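Side-chain contacts in VP5 (Halorubrum pleomorphic virus 6, PDB 6QGL), which probably mediates fusion of the viral envelope with the membrane of its haloarchaeal host: residues Val22-Arg27 with Asn70-Val75; Arg27-Val32 with Ser63-Asn68; Tyr80-Ile85 with Asp109-Thr114; Glu276-Met281 with Ala290-Ile295; Gly320-Thr325 with Phe447-Leu452. All coordinates share one frame; numbering follows the deposited sequence.

Interaction 1 of 5, residues Val22-Arg27 with Asn70-Val75; sequences VGWTLR and NILDGV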
# COMPACT_ATOMS: atom_id res chain seq x y z
N VAL A 22 -4.00 -2.34 -4.18
CA VAL A 22 -4.74 -1.30 -4.91
C VAL A 22 -6.15 -1.80 -5.25
O VAL A 22 -6.95 -1.06 -5.82
CB VAL A 22 -3.95 -0.85 -6.16
CG1 VAL A 22 -4.73 0.16 -6.97
CG2 VAL A 22 -2.59 -0.27 -5.79
N GLY A 23 -6.46 -3.04 -4.87
CA GLY A 23 -7.75 -3.66 -5.13
C GLY A 23 -8.96 -2.91 -4.59
O GLY A 23 -10.07 -3.10 -5.10
N TRP A 24 -8.75 -2.06 -3.58
CA TRP A 24 -9.78 -1.24 -2.94
C TRP A 24 -10.39 -0.20 -3.89
O TRP A 24 -11.50 0.28 -3.64
CB TRP A 24 -9.24 -0.58 -1.66
CG TRP A 24 -8.15 0.42 -1.88
CD1 TRP A 24 -6.81 0.18 -1.93
CD2 TRP A 24 -8.32 1.84 -2.02
NE1 TRP A 24 -6.13 1.36 -2.14
CE2 TRP A 24 -7.03 2.40 -2.17
CE3 TRP A 24 -9.43 2.70 -2.01
CZ2 TRP A 24 -6.82 3.77 -2.34
CZ3 TRP A 24 -9.22 4.06 -2.18
CH2 TRP A 24 -7.93 4.59 -2.34
N THR A 25 -9.67 0.13 -4.97
CA THR A 25 -10.14 1.08 -5.98
C THR A 25 -10.94 0.38 -7.07
O THR A 25 -11.54 1.06 -7.90
CB THR A 25 -8.96 1.86 -6.60
OG1 THR A 25 -8.06 0.95 -7.23
CG2 THR A 25 -8.22 2.72 -5.60
N LEU A 26 -10.94 -0.97 -7.09
CA LEU A 26 -11.63 -1.73 -8.14
C LEU A 26 -12.65 -2.75 -7.63
O LEU A 26 -13.47 -3.22 -8.42
CB LEU A 26 -10.60 -2.42 -9.05
CG LEU A 26 -9.52 -1.52 -9.67
CD1 LEU A 26 -8.37 -2.34 -10.19
CD2 LEU A 26 -10.08 -0.63 -10.76
N ARG A 27 -12.60 -3.11 -6.33
CA ARG A 27 -13.50 -4.12 -5.75
C ARG A 27 -13.76 -3.84 -4.28
O ARG A 27 -13.01 -3.08 -3.67
CB ARG A 27 -12.87 -5.52 -5.85
CG ARG A 27 -12.57 -5.99 -7.25
CD ARG A 27 -11.71 -7.24 -7.30
NE ARG A 27 -10.36 -7.00 -6.79
CZ ARG A 27 -9.34 -6.55 -7.50
NH1 ARG A 27 -9.49 -6.25 -8.79
NH2 ARG A 27 -8.15 -6.39 -6.94
N ASN A 70 -0.86 8.67 -6.51
CA ASN A 70 -0.66 8.85 -7.95
C ASN A 70 -1.35 7.79 -8.84
O ASN A 70 -1.13 7.80 -10.05
CB ASN A 70 0.82 8.97 -8.28
CG ASN A 70 1.46 10.23 -7.76
OD1 ASN A 70 1.07 11.35 -8.12
ND2 ASN A 70 2.45 10.08 -6.91
N ILE A 71 -2.18 6.90 -8.26
CA ILE A 71 -2.93 5.91 -9.04
C ILE A 71 -4.41 6.32 -9.10
O ILE A 71 -5.22 5.62 -9.71
CB ILE A 71 -2.74 4.43 -8.58
CG1 ILE A 71 -3.24 4.23 -7.15
CG2 ILE A 71 -1.30 3.95 -8.79
CD1 ILE A 71 -3.49 2.94 -6.75
N LEU A 72 -4.74 7.47 -8.48
CA LEU A 72 -6.10 7.99 -8.43
C LEU A 72 -6.59 8.53 -9.79
O LEU A 72 -7.79 8.55 -10.02
CB LEU A 72 -6.28 9.01 -7.29
CG LEU A 72 -6.12 8.44 -5.86
CD1 LEU A 72 -6.10 9.54 -4.83
CD2 LEU A 72 -7.22 7.45 -5.51
N ASP A 73 -5.66 8.85 -10.72
CA ASP A 73 -6.01 9.26 -12.09
C ASP A 73 -6.57 8.05 -12.84
O ASP A 73 -7.33 8.20 -13.80
CB ASP A 73 -4.80 9.86 -12.83
CG ASP A 73 -4.52 11.33 -12.55
OD1 ASP A 73 -5.37 11.99 -11.89
OD2 ASP A 73 -3.46 11.83 -13.00
N GLY A 74 -6.19 6.85 -12.39
CA GLY A 74 -6.66 5.58 -12.91
C GLY A 74 -8.08 5.27 -12.47
O GLY A 74 -8.80 4.56 -13.17
N VAL A 75 -8.49 5.81 -11.29
CA VAL A 75 -9.84 5.67 -10.74
C VAL A 75 -10.78 6.48 -11.64
O VAL A 75 -11.88 6.01 -11.95
CB VAL A 75 -9.91 6.11 -9.25
CG1 VAL A 75 -11.34 6.15 -8.73
CG2 VAL A 75 -9.05 5.20 -8.37
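Val-22 and Thr-25 pack against Ile-71 and Val-75 in a buried, apolar contact that joins a 3-10 turn near the N-terminus to the stretch leading into helix 73-92, with Val-75 on the helix. Val-22 and Ile-71 meet tip to tip, but their methyls are modelled too close for the spacing to carry weight. Further along, the CB and CG2 of Thr-25 each lie 3.8 Å from CG2 of Val-75. With chi1 at 61°, Thr-25 turns OG1 back to the carbonyl O of Val-22, a 2.7 Å hydrogen bond at a C=O...O angle of 164°, and that same oxygen also accepts the backbone N of Thr-25. The CG2 methyl meanwhile sits 3.5 Å above the centre of the Trp-24 ring. Atom CH2 of that ring reaches CD2 of Leu-72 at 4.3 Å. Helices 229-257 and 97-140 supply further walls, through Val-242 and Tyr-111 against Val-75. The Thr-25 hydroxyl is thus satisfied within its own turn, leaving CB and the methyl to face the apolar side chain of Val-75.

Interaction 2 of 5, residues Arg27-Val32 with Ser63-Asn68; sequences REFEVV and STMVDN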
# COMPACT_ATOMS: atom_id res chain seq x y z
N ARG A 27 -12.60 -3.11 -6.33
CA ARG A 27 -13.50 -4.12 -5.75
C ARG A 27 -13.76 -3.84 -4.28
O ARG A 27 -13.01 -3.08 -3.67
CB ARG A 27 -12.87 -5.52 -5.85
CG ARG A 27 -12.57 -5.99 -7.25
CD ARG A 27 -11.71 -7.24 -7.30
NE ARG A 27 -10.36 -7.00 -6.79
CZ ARG A 27 -9.34 -6.55 -7.50
NH1 ARG A 27 -9.49 -6.25 -8.79
NH2 ARG A 27 -8.15 -6.39 -6.94
N GLU A 28 -14.77 -4.52 -3.69
CA GLU A 28 -15.06 -4.42 -2.26
C GLU A 28 -13.86 -5.03 -1.54
O GLU A 28 -13.47 -6.17 -1.82
CB GLU A 28 -16.37 -5.16 -1.90
CG GLU A 28 -16.70 -5.11 -0.42
CD GLU A 28 -18.07 -5.58 0.02
OE1 GLU A 28 -18.85 -6.07 -0.84
OE2 GLU A 28 -18.37 -5.46 1.23
N PHE A 29 -13.22 -4.23 -0.68
CA PHE A 29 -12.02 -4.63 0.05
C PHE A 29 -12.32 -4.92 1.52
O PHE A 29 -12.92 -4.08 2.20
CB PHE A 29 -10.92 -3.56 -0.10
CG PHE A 29 -9.63 -3.83 0.64
CD1 PHE A 29 -8.67 -4.68 0.10
CD2 PHE A 29 -9.37 -3.21 1.86
CE1 PHE A 29 -7.48 -4.92 0.79
CE2 PHE A 29 -8.18 -3.46 2.54
CZ PHE A 29 -7.24 -4.31 2.01
N GLU A 30 -11.89 -6.09 1.99
CA GLU A 30 -12.07 -6.50 3.38
C GLU A 30 -10.93 -5.97 4.23
O GLU A 30 -9.76 -6.11 3.86
CB GLU A 30 -12.21 -8.03 3.50
CG GLU A 30 -13.62 -8.51 3.22
CD GLU A 30 -13.90 -9.98 3.50
OE1 GLU A 30 -13.46 -10.49 4.55
OE2 GLU A 30 -14.60 -10.61 2.67
N VAL A 31 -11.28 -5.33 5.36
CA VAL A 31 -10.31 -4.74 6.28
C VAL A 31 -9.55 -5.81 7.08
O VAL A 31 -10.08 -6.89 7.34
CB VAL A 31 -10.91 -3.63 7.21
CG1 VAL A 31 -11.57 -2.53 6.39
CG2 VAL A 31 -11.88 -4.21 8.25
N VAL A 32 -8.31 -5.48 7.47
CA VAL A 32 -7.45 -6.34 8.29
C VAL A 32 -7.84 -6.08 9.75
O VAL A 32 -7.84 -4.93 10.19
CB VAL A 32 -5.94 -6.09 8.01
CG1 VAL A 32 -5.06 -7.01 8.85
CG2 VAL A 32 -5.61 -6.26 6.53
N SER A 63 0.51 0.95 2.36
CA SER A 63 0.44 0.11 1.16
C SER A 63 -0.90 0.15 0.43
O SER A 63 -0.89 0.01 -0.79
CB SER A 63 0.82 -1.33 1.49
OG SER A 63 -0.08 -1.92 2.41
N THR A 64 -2.03 0.34 1.13
CA THR A 64 -3.34 0.35 0.46
C THR A 64 -3.90 1.75 0.19
O THR A 64 -3.96 2.14 -0.98
CB THR A 64 -4.36 -0.54 1.20
OG1 THR A 64 -4.57 -0.03 2.52
CG2 THR A 64 -3.92 -2.00 1.27
N MET A 65 -4.26 2.52 1.23
CA MET A 65 -4.93 3.82 1.08
C MET A 65 -4.02 5.05 1.01
O MET A 65 -4.12 5.83 0.07
CB MET A 65 -5.97 4.02 2.21
CG MET A 65 -6.72 2.76 2.60
SD MET A 65 -7.99 2.28 1.42
CE MET A 65 -8.26 0.60 1.89
N VAL A 66 -3.18 5.23 2.03
CA VAL A 66 -2.31 6.38 2.30
C VAL A 66 -1.25 6.67 1.21
O VAL A 66 -1.11 7.84 0.83
CB VAL A 66 -1.66 6.22 3.70
CG1 VAL A 66 -0.71 7.37 4.03
CG2 VAL A 66 -2.73 6.08 4.80
N ASP A 67 -0.48 5.67 0.73
CA ASP A 67 0.62 5.89 -0.23
C ASP A 67 0.31 5.61 -1.71
O ASP A 67 1.25 5.61 -2.51
CB ASP A 67 1.86 5.08 0.19
CG ASP A 67 2.93 5.86 0.92
OD1 ASP A 67 2.92 7.11 0.85
OD2 ASP A 67 3.80 5.22 1.55
N ASN A 68 -0.95 5.41 -2.09
CA ASN A 68 -1.28 5.15 -3.49
C ASN A 68 -2.01 6.34 -4.15
O ASN A 68 -2.97 6.16 -4.89
CB ASN A 68 -2.05 3.82 -3.62
CG ASN A 68 -1.23 2.58 -3.32
OD1 ASN A 68 -1.73 1.58 -2.82
ND2 ASN A 68 0.06 2.61 -3.63
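Phe-29 and Thr-64 mark the closest backbone approach, their CA atoms still 10.0 Å apart, so the irregular segment 27-32 and the end of helix 43-66 meet through side chains alone. Phe-29 carries CG anti to its backbone nitrogen (chi1 178°), which sends the ring across the gap toward the helix. There CZ comes to 4.1 Å from the CG2 methyl of Thr-64, whose side chain runs at about a right angle to that of the phenylalanine. Met-65 approaches from a neighbouring position: bent at chi2 (-76°), it swings CE to 4.0 Å from CD2 of Phe-29 and 4.1 Å from CE2. Thr-64 and Met-65 belong to a wider, pi-type turn at 63-66, the last of the helix before Asp-67 leaves helical geometry. Thr-64 divides its duties, with the methyl near CZ of the ring and OG1 hydrogen-bonded to the O of Asn-60 one turn back. Met-65 also packs against Trp-24 and against Phe-119 of helix 97-140, while the backbone N of Phe-29 is held by OD1 of Asn-118 on that same helix.

Interaction 3 of 5, residues Tyr80-Ile85 with Asp109-Thr114; sequences YTEAKI and DSYETT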
# COMPACT_ATOMS: atom_id res chain seq x y z
N TYR A 80 -14.73 6.63 -15.93
CA TYR A 80 -15.10 7.09 -17.27
C TYR A 80 -15.50 5.91 -18.14
O TYR A 80 -16.51 6.00 -18.84
CB TYR A 80 -13.95 7.84 -17.96
CG TYR A 80 -13.96 9.36 -17.86
CD1 TYR A 80 -15.00 10.11 -18.40
CD2 TYR A 80 -12.86 10.04 -17.35
CE1 TYR A 80 -14.99 11.50 -18.34
CE2 TYR A 80 -12.83 11.44 -17.30
CZ TYR A 80 -13.90 12.16 -17.80
OH TYR A 80 -13.87 13.53 -17.74
N THR A 81 -14.71 4.80 -18.11
CA THR A 81 -14.97 3.58 -18.89
C THR A 81 -16.38 3.08 -18.58
O THR A 81 -17.21 2.97 -19.48
CB THR A 81 -13.93 2.48 -18.61
OG1 THR A 81 -12.60 2.99 -18.74
CG2 THR A 81 -14.09 1.26 -19.51
N GLU A 82 -16.65 2.85 -17.29
CA GLU A 82 -17.91 2.31 -16.78
C GLU A 82 -19.12 3.18 -17.10
O GLU A 82 -20.14 2.65 -17.55
CB GLU A 82 -17.81 2.02 -15.28
CG GLU A 82 -18.80 0.97 -14.79
CD GLU A 82 -19.08 0.92 -13.30
OE1 GLU A 82 -18.24 1.41 -12.51
OE2 GLU A 82 -20.14 0.36 -12.91
N ALA A 83 -19.01 4.51 -16.90
CA ALA A 83 -20.09 5.45 -17.18
C ALA A 83 -20.37 5.62 -18.67
O ALA A 83 -21.53 5.73 -19.05
CB ALA A 83 -19.78 6.79 -16.56
N LYS A 84 -19.31 5.66 -19.51
CA LYS A 84 -19.45 5.81 -20.96
C LYS A 84 -20.17 4.62 -21.57
O LYS A 84 -21.05 4.83 -22.39
CB LYS A 84 -18.10 6.02 -21.65
CG LYS A 84 -17.73 7.47 -21.69
CD LYS A 84 -16.30 7.62 -22.17
CE LYS A 84 -15.85 9.05 -22.03
NZ LYS A 84 -14.53 9.27 -22.64
N ILE A 85 -19.83 3.39 -21.12
CA ILE A 85 -20.48 2.15 -21.55
C ILE A 85 -21.98 2.21 -21.24
O ILE A 85 -22.79 1.97 -22.14
CB ILE A 85 -19.77 0.90 -20.94
CG1 ILE A 85 -18.38 0.71 -21.57
CG2 ILE A 85 -20.63 -0.38 -21.08
CD1 ILE A 85 -17.42 -0.10 -20.78
N ASP A 109 -22.07 6.37 -9.30
CA ASP A 109 -22.58 6.25 -7.93
C ASP A 109 -22.17 4.94 -7.27
O ASP A 109 -21.65 4.98 -6.16
CB ASP A 109 -24.11 6.43 -7.87
CG ASP A 109 -24.61 7.83 -8.14
OD1 ASP A 109 -23.81 8.76 -8.12
OD2 ASP A 109 -25.81 8.00 -8.35
N SER A 110 -22.36 3.80 -7.96
CA SER A 110 -21.99 2.49 -7.45
C SER A 110 -20.47 2.35 -7.32
O SER A 110 -20.01 1.75 -6.35
CB SER A 110 -22.54 1.38 -8.34
OG SER A 110 -21.97 1.46 -9.63
N TYR A 111 -19.70 2.91 -8.28
CA TYR A 111 -18.24 2.85 -8.26
C TYR A 111 -17.66 3.69 -7.13
O TYR A 111 -16.81 3.20 -6.39
CB TYR A 111 -17.65 3.18 -9.64
CG TYR A 111 -16.14 3.07 -9.77
CD1 TYR A 111 -15.44 2.01 -9.19
CD2 TYR A 111 -15.40 4.12 -10.29
CE1 TYR A 111 -14.05 1.95 -9.23
CE2 TYR A 111 -14.00 4.08 -10.33
CZ TYR A 111 -13.33 2.98 -9.82
OH TYR A 111 -11.96 2.92 -9.84
N GLU A 112 -18.13 4.95 -6.98
CA GLU A 112 -17.70 5.88 -5.94
C GLU A 112 -18.02 5.33 -4.55
O GLU A 112 -17.17 5.43 -3.66
CB GLU A 112 -18.31 7.27 -6.13
CG GLU A 112 -17.77 8.33 -5.18
CD GLU A 112 -18.20 9.76 -5.42
OE1 GLU A 112 -18.72 10.05 -6.52
OE2 GLU A 112 -18.01 10.60 -4.50
N THR A 113 -19.22 4.74 -4.37
CA THR A 113 -19.66 4.15 -3.10
C THR A 113 -18.68 3.06 -2.67
O THR A 113 -18.25 3.08 -1.53
CB THR A 113 -21.12 3.68 -3.17
OG1 THR A 113 -21.94 4.79 -3.52
CG2 THR A 113 -21.62 3.09 -1.86
N THR A 114 -18.29 2.18 -3.60
CA THR A 114 -17.34 1.09 -3.35
C THR A 114 -15.98 1.64 -2.89
O THR A 114 -15.50 1.22 -1.84
CB THR A 114 -17.26 0.17 -4.57
OG1 THR A 114 -18.58 -0.30 -4.86
CG2 THR A 114 -16.33 -1.01 -4.37
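Glu-82 rests its carboxylate on the root of Tyr-111, with OE1 3.4 Å from CB and 3.8 Å from CG. Carboxylate and ring planes stand 70° apart, so the two do not lie flat on each other. The other oxygen, OE2, passes OG of Ser-110 at 3.9 Å. Glu-82 gets there by an extended chain, with chi2 at -162° carrying the carboxylate across from one helix to the other. The two helices, 73-92 and 97-140, follow one another after a short connection as a helical hairpin, and the contact lies on its partly exposed flank. Behind the first shell, Ser-110 and Tyr-111 have anchors of their own. Ser-110 OG bonds to the O of Ala-107, and Tyr-111 leads its ring away from Glu-82 to touch Val-75 and Thr-78, with OH bonded to the O of Thr-25. One turn on, Thr-114 OG1 donates to the O of Ser-110 at 2.9 Å. Likewise Thr-113 OG1 reaches the O of Asp-109 at 2.7 Å, from the face opposite to that used by the Thr-113 N. Farther out, Arg-247 of helix 229-257 makes salt bridges to Asp-109 and Glu-112.

Interaction 4 of 5, residues Glu276-Met281 with Ala290-Ile295; sequences ERATMM and AIADLI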
# COMPACT_ATOMS: atom_id res chain seq x y z
N GLU A 276 -13.16 -5.46 -14.92
CA GLU A 276 -13.77 -6.80 -14.95
C GLU A 276 -12.72 -7.90 -15.13
O GLU A 276 -12.80 -8.93 -14.48
CB GLU A 276 -14.82 -6.91 -16.07
CG GLU A 276 -16.17 -6.29 -15.72
CD GLU A 276 -17.12 -6.09 -16.89
OE1 GLU A 276 -16.65 -5.97 -18.04
OE2 GLU A 276 -18.35 -6.05 -16.64
N ARG A 277 -11.71 -7.65 -16.01
CA ARG A 277 -10.59 -8.54 -16.30
C ARG A 277 -9.80 -8.87 -15.02
O ARG A 277 -9.57 -10.04 -14.74
CB ARG A 277 -9.68 -7.91 -17.37
CG ARG A 277 -8.59 -8.84 -17.92
CD ARG A 277 -8.91 -9.34 -19.31
NE ARG A 277 -9.08 -8.24 -20.26
CZ ARG A 277 -9.85 -8.29 -21.35
NH1 ARG A 277 -9.95 -7.23 -22.14
NH2 ARG A 277 -10.52 -9.39 -21.65
N ALA A 278 -9.42 -7.82 -14.25
CA ALA A 278 -8.66 -7.93 -13.00
C ALA A 278 -9.43 -8.64 -11.87
O ALA A 278 -8.82 -9.39 -11.12
CB ALA A 278 -8.19 -6.56 -12.54
N THR A 279 -10.76 -8.40 -11.77
CA THR A 279 -11.62 -9.03 -10.75
C THR A 279 -11.74 -10.54 -10.98
O THR A 279 -11.87 -11.30 -10.01
CB THR A 279 -13.01 -8.37 -10.70
OG1 THR A 279 -13.69 -8.61 -11.93
CG2 THR A 279 -12.96 -6.87 -10.44
N MET A 280 -11.70 -10.98 -12.26
CA MET A 280 -11.76 -12.40 -12.63
C MET A 280 -10.44 -13.09 -12.29
O MET A 280 -10.42 -14.30 -12.07
CB MET A 280 -12.11 -12.58 -14.13
CG MET A 280 -13.47 -12.02 -14.54
SD MET A 280 -14.92 -12.83 -13.82
CE MET A 280 -15.49 -11.54 -12.71
N MET A 281 -9.35 -12.30 -12.20
CA MET A 281 -8.02 -12.78 -11.81
C MET A 281 -8.06 -13.24 -10.36
O MET A 281 -7.29 -14.11 -9.98
CB MET A 281 -6.94 -11.69 -11.97
CG MET A 281 -6.81 -11.12 -13.37
SD MET A 281 -6.36 -12.31 -14.67
CE MET A 281 -4.76 -12.80 -14.12
N ALA A 290 -1.94 -7.23 -7.54
CA ALA A 290 -1.56 -5.82 -7.61
C ALA A 290 -1.13 -5.33 -9.00
O ALA A 290 -1.54 -4.25 -9.40
CB ALA A 290 -0.49 -5.51 -6.59
N ILE A 291 -0.32 -6.13 -9.74
CA ILE A 291 0.10 -5.74 -11.10
C ILE A 291 -1.11 -5.80 -12.06
O ILE A 291 -1.23 -4.94 -12.93
CB ILE A 291 1.38 -6.48 -11.61
CG1 ILE A 291 1.88 -5.92 -12.96
CG2 ILE A 291 1.22 -7.99 -11.66
CD1 ILE A 291 3.38 -5.64 -13.01
N ALA A 292 -2.06 -6.76 -11.83
CA ALA A 292 -3.30 -6.88 -12.61
C ALA A 292 -4.20 -5.67 -12.34
O ALA A 292 -4.88 -5.21 -13.25
CB ALA A 292 -4.03 -8.17 -12.24
N ASP A 293 -4.17 -5.15 -11.10
CA ASP A 293 -4.93 -3.98 -10.68
C ASP A 293 -4.32 -2.70 -11.25
O ASP A 293 -5.06 -1.85 -11.74
CB ASP A 293 -5.02 -3.90 -9.15
CG ASP A 293 -5.85 -5.01 -8.53
OD1 ASP A 293 -6.69 -5.59 -9.25
OD2 ASP A 293 -5.66 -5.27 -7.33
N LEU A 294 -2.97 -2.59 -11.21
CA LEU A 294 -2.24 -1.44 -11.76
C LEU A 294 -2.46 -1.33 -13.27
O LEU A 294 -2.59 -0.22 -13.78
CB LEU A 294 -0.74 -1.51 -11.42
CG LEU A 294 -0.35 -1.20 -9.96
CD1 LEU A 294 0.97 -1.85 -9.61
CD2 LEU A 294 -0.32 0.30 -9.68
N ILE A 295 -2.57 -2.49 -13.97
CA ILE A 295 -2.87 -2.55 -15.41
C ILE A 295 -4.31 -2.05 -15.64
O ILE A 295 -4.52 -1.21 -16.51
CB ILE A 295 -2.59 -3.98 -16.00
CG1 ILE A 295 -1.07 -4.24 -16.13
CG2 ILE A 295 -3.30 -4.19 -17.35
CD1 ILE A 295 -0.67 -5.72 -16.23
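The carboxylate of Asp-293 and the peptide carbonyl of Ala-292 are the flat groups here, and both present an oxygen to one methyl: CB of Ala-278 lies 3.7 Å from Asp-293 OD1 and 3.6 Å from Ala-292 O. Neither approach is a polar bond. OD1 instead accepts NE2 of Gln-289, and OD2 takes a salt bridge from Arg-27, so the buried acid is paired at both oxygens and would probably stay ionised. Helices 274-283 and 289-296 form a short antiparallel hairpin, their segments running at 171° with axes 8.9 Å apart. Small alanines where the helices come nearest are consistent with this spacing. CA of Ala-278 comes to 5.5 Å from CA of Ala-292. The methyls are nearer still, CB of Ala-278 lying 4.5 Å from CB of Ala-292. Next to them Met-281 places CG 4.2 Å from CB of Ala-292, CG being set there by chi1 (-58°). Gln-289 NE2 also bonds to the O of Ala-278, which ties the start of the second helix to the first.

Interaction 5 of 5, residues Gly320-Thr325 with Phe447-Leu452; sequences GTFALT and FTVDKL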
# COMPACT_ATOMS: atom_id res chain seq x y z
N GLY A 320 12.76 -8.55 -11.49
CA GLY A 320 11.34 -8.21 -11.57
C GLY A 320 10.94 -7.20 -12.63
O GLY A 320 11.80 -6.67 -13.34
N THR A 321 9.63 -6.94 -12.73
CA THR A 321 9.03 -6.02 -13.70
C THR A 321 8.66 -4.67 -13.08
O THR A 321 8.15 -4.63 -11.95
CB THR A 321 7.86 -6.69 -14.44
OG1 THR A 321 6.87 -7.09 -13.50
CG2 THR A 321 8.28 -7.89 -15.26
N PHE A 322 8.91 -3.58 -13.82
CA PHE A 322 8.63 -2.20 -13.40
C PHE A 322 7.22 -1.72 -13.76
O PHE A 322 6.52 -2.34 -14.57
CB PHE A 322 9.65 -1.23 -14.04
CG PHE A 322 10.98 -1.08 -13.35
CD1 PHE A 322 11.07 -0.57 -12.06
CD2 PHE A 322 12.17 -1.36 -14.02
CE1 PHE A 322 12.30 -0.40 -11.43
CE2 PHE A 322 13.40 -1.17 -13.40
CZ PHE A 322 13.46 -0.69 -12.11
N ALA A 323 6.84 -0.56 -13.17
CA ALA A 323 5.59 0.17 -13.39
C ALA A 323 5.78 1.61 -12.92
O ALA A 323 6.22 1.84 -11.80
CB ALA A 323 4.44 -0.49 -12.63
N LEU A 324 5.50 2.58 -13.81
CA LEU A 324 5.63 4.01 -13.49
C LEU A 324 4.26 4.67 -13.59
O LEU A 324 3.57 4.42 -14.57
CB LEU A 324 6.61 4.72 -14.45
CG LEU A 324 8.10 4.39 -14.36
CD1 LEU A 324 8.87 5.08 -15.47
CD2 LEU A 324 8.68 4.85 -13.04
N THR A 325 3.87 5.51 -12.61
CA THR A 325 2.57 6.22 -12.66
C THR A 325 2.65 7.34 -13.69
O THR A 325 1.64 7.70 -14.30
CB THR A 325 2.13 6.73 -11.28
OG1 THR A 325 3.13 7.58 -10.73
CG2 THR A 325 1.78 5.62 -10.32
N PHE A 447 18.10 2.92 -6.14
CA PHE A 447 18.32 1.62 -6.75
C PHE A 447 19.16 1.74 -8.01
O PHE A 447 19.16 2.79 -8.65
CB PHE A 447 16.97 0.94 -7.07
CG PHE A 447 16.07 1.66 -8.06
CD1 PHE A 447 16.24 1.48 -9.43
CD2 PHE A 447 15.02 2.45 -7.63
CE1 PHE A 447 15.41 2.13 -10.35
CE2 PHE A 447 14.18 3.09 -8.55
CZ PHE A 447 14.38 2.92 -9.90
N THR A 448 19.85 0.66 -8.38
CA THR A 448 20.65 0.62 -9.61
C THR A 448 20.14 -0.55 -10.47
O THR A 448 19.97 -1.66 -9.96
CB THR A 448 22.17 0.56 -9.34
OG1 THR A 448 22.51 -0.68 -8.76
CG2 THR A 448 22.64 1.65 -8.42
N VAL A 449 19.88 -0.28 -11.76
CA VAL A 449 19.40 -1.28 -12.72
C VAL A 449 20.63 -2.02 -13.24
O VAL A 449 21.41 -1.45 -13.99
CB VAL A 449 18.55 -0.65 -13.86
CG1 VAL A 449 17.99 -1.72 -14.79
CG2 VAL A 449 17.42 0.22 -13.30
N ASP A 450 20.83 -3.28 -12.80
CA ASP A 450 21.98 -4.09 -13.21
C ASP A 450 21.88 -4.53 -14.67
O ASP A 450 22.74 -4.17 -15.47
CB ASP A 450 22.16 -5.32 -12.28
CG ASP A 450 22.39 -4.98 -10.82
OD1 ASP A 450 23.22 -4.09 -10.55
OD2 ASP A 450 21.75 -5.61 -9.96
N LYS A 451 20.82 -5.28 -15.01
CA LYS A 451 20.58 -5.78 -16.36
C LYS A 451 19.09 -5.80 -16.70
O LYS A 451 18.24 -5.91 -15.81
CB LYS A 451 21.22 -7.18 -16.56
CG LYS A 451 20.65 -8.29 -15.69
CD LYS A 451 21.30 -9.64 -15.96
CE LYS A 451 20.70 -10.73 -15.10
NZ LYS A 451 21.34 -12.05 -15.36
N LEU A 452 18.78 -5.68 -18.01
CA LEU A 452 17.43 -5.73 -18.55
C LEU A 452 17.33 -6.89 -19.53
O LEU A 452 17.94 -6.86 -20.60
CB LEU A 452 17.04 -4.39 -19.21
CG LEU A 452 16.74 -3.23 -18.26
CD1 LEU A 452 16.89 -1.90 -18.97
CD2 LEU A 452 15.36 -3.35 -17.66
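Phe-322 and Phe-447 form an aromatic pair across the interior of the C-terminal half of the chain. Their ring centroids are 5.7 Å apart and the planes are inclined by 40°, an oblique meeting that belongs to neither of the classical stacking geometries. The side chains come from opposite directions and touch through a few ring carbons, where CZ of Phe-322 lies 3.9 Å from CE1 of Phe-447 and CE1 of Phe-322 lies 4.2 Å from the same atom. Phe-447 holds its CG between the backbone nitrogen and the carbonyl carbon (chi1 62°), which helps bring the ring to Phe-322.

The aliphatic share of the contact comes from Val-449, two residues further on, whose CG2 stands 4.2 Å from CZ of Phe-322. CZ thus meets both partners.

Beyond the pair, Phe-349 meets the ring of Phe-322 edge-to-face, and Ile-309 and Val-347 also pack against the Phe-322 side chain. These residues place the contact in a six-stranded antiparallel sheet. Strand 305-311 runs between strands 447-454 and 317-324, so the two phenylalanines reach past an intervening strand, while strand 347-352 flanks 317-324 on its other side.

How the interactions relate
Along the chain, interaction 2 falls within the span of interaction 1, and interactions 3, 4 and 5 follow in turn. The first two, with centres about 9 Å apart, share Arg-27 and use consecutive helices, 43-66 and 73-92. Interaction 3 uses helix 73-92 again and meets interaction 1 through Tyr-111. Arg-27 also joins the N-terminal segment to interaction 4. Interaction 5 lies in the antiparallel sheet, about 33 Å between centres from interaction 3, yet Ile-291 of interaction 4 touches Thr-321. The segment 22-32 thus threads the helical part together, and helix 289-296 and the 70-75 segment both touch the C-terminal sheet.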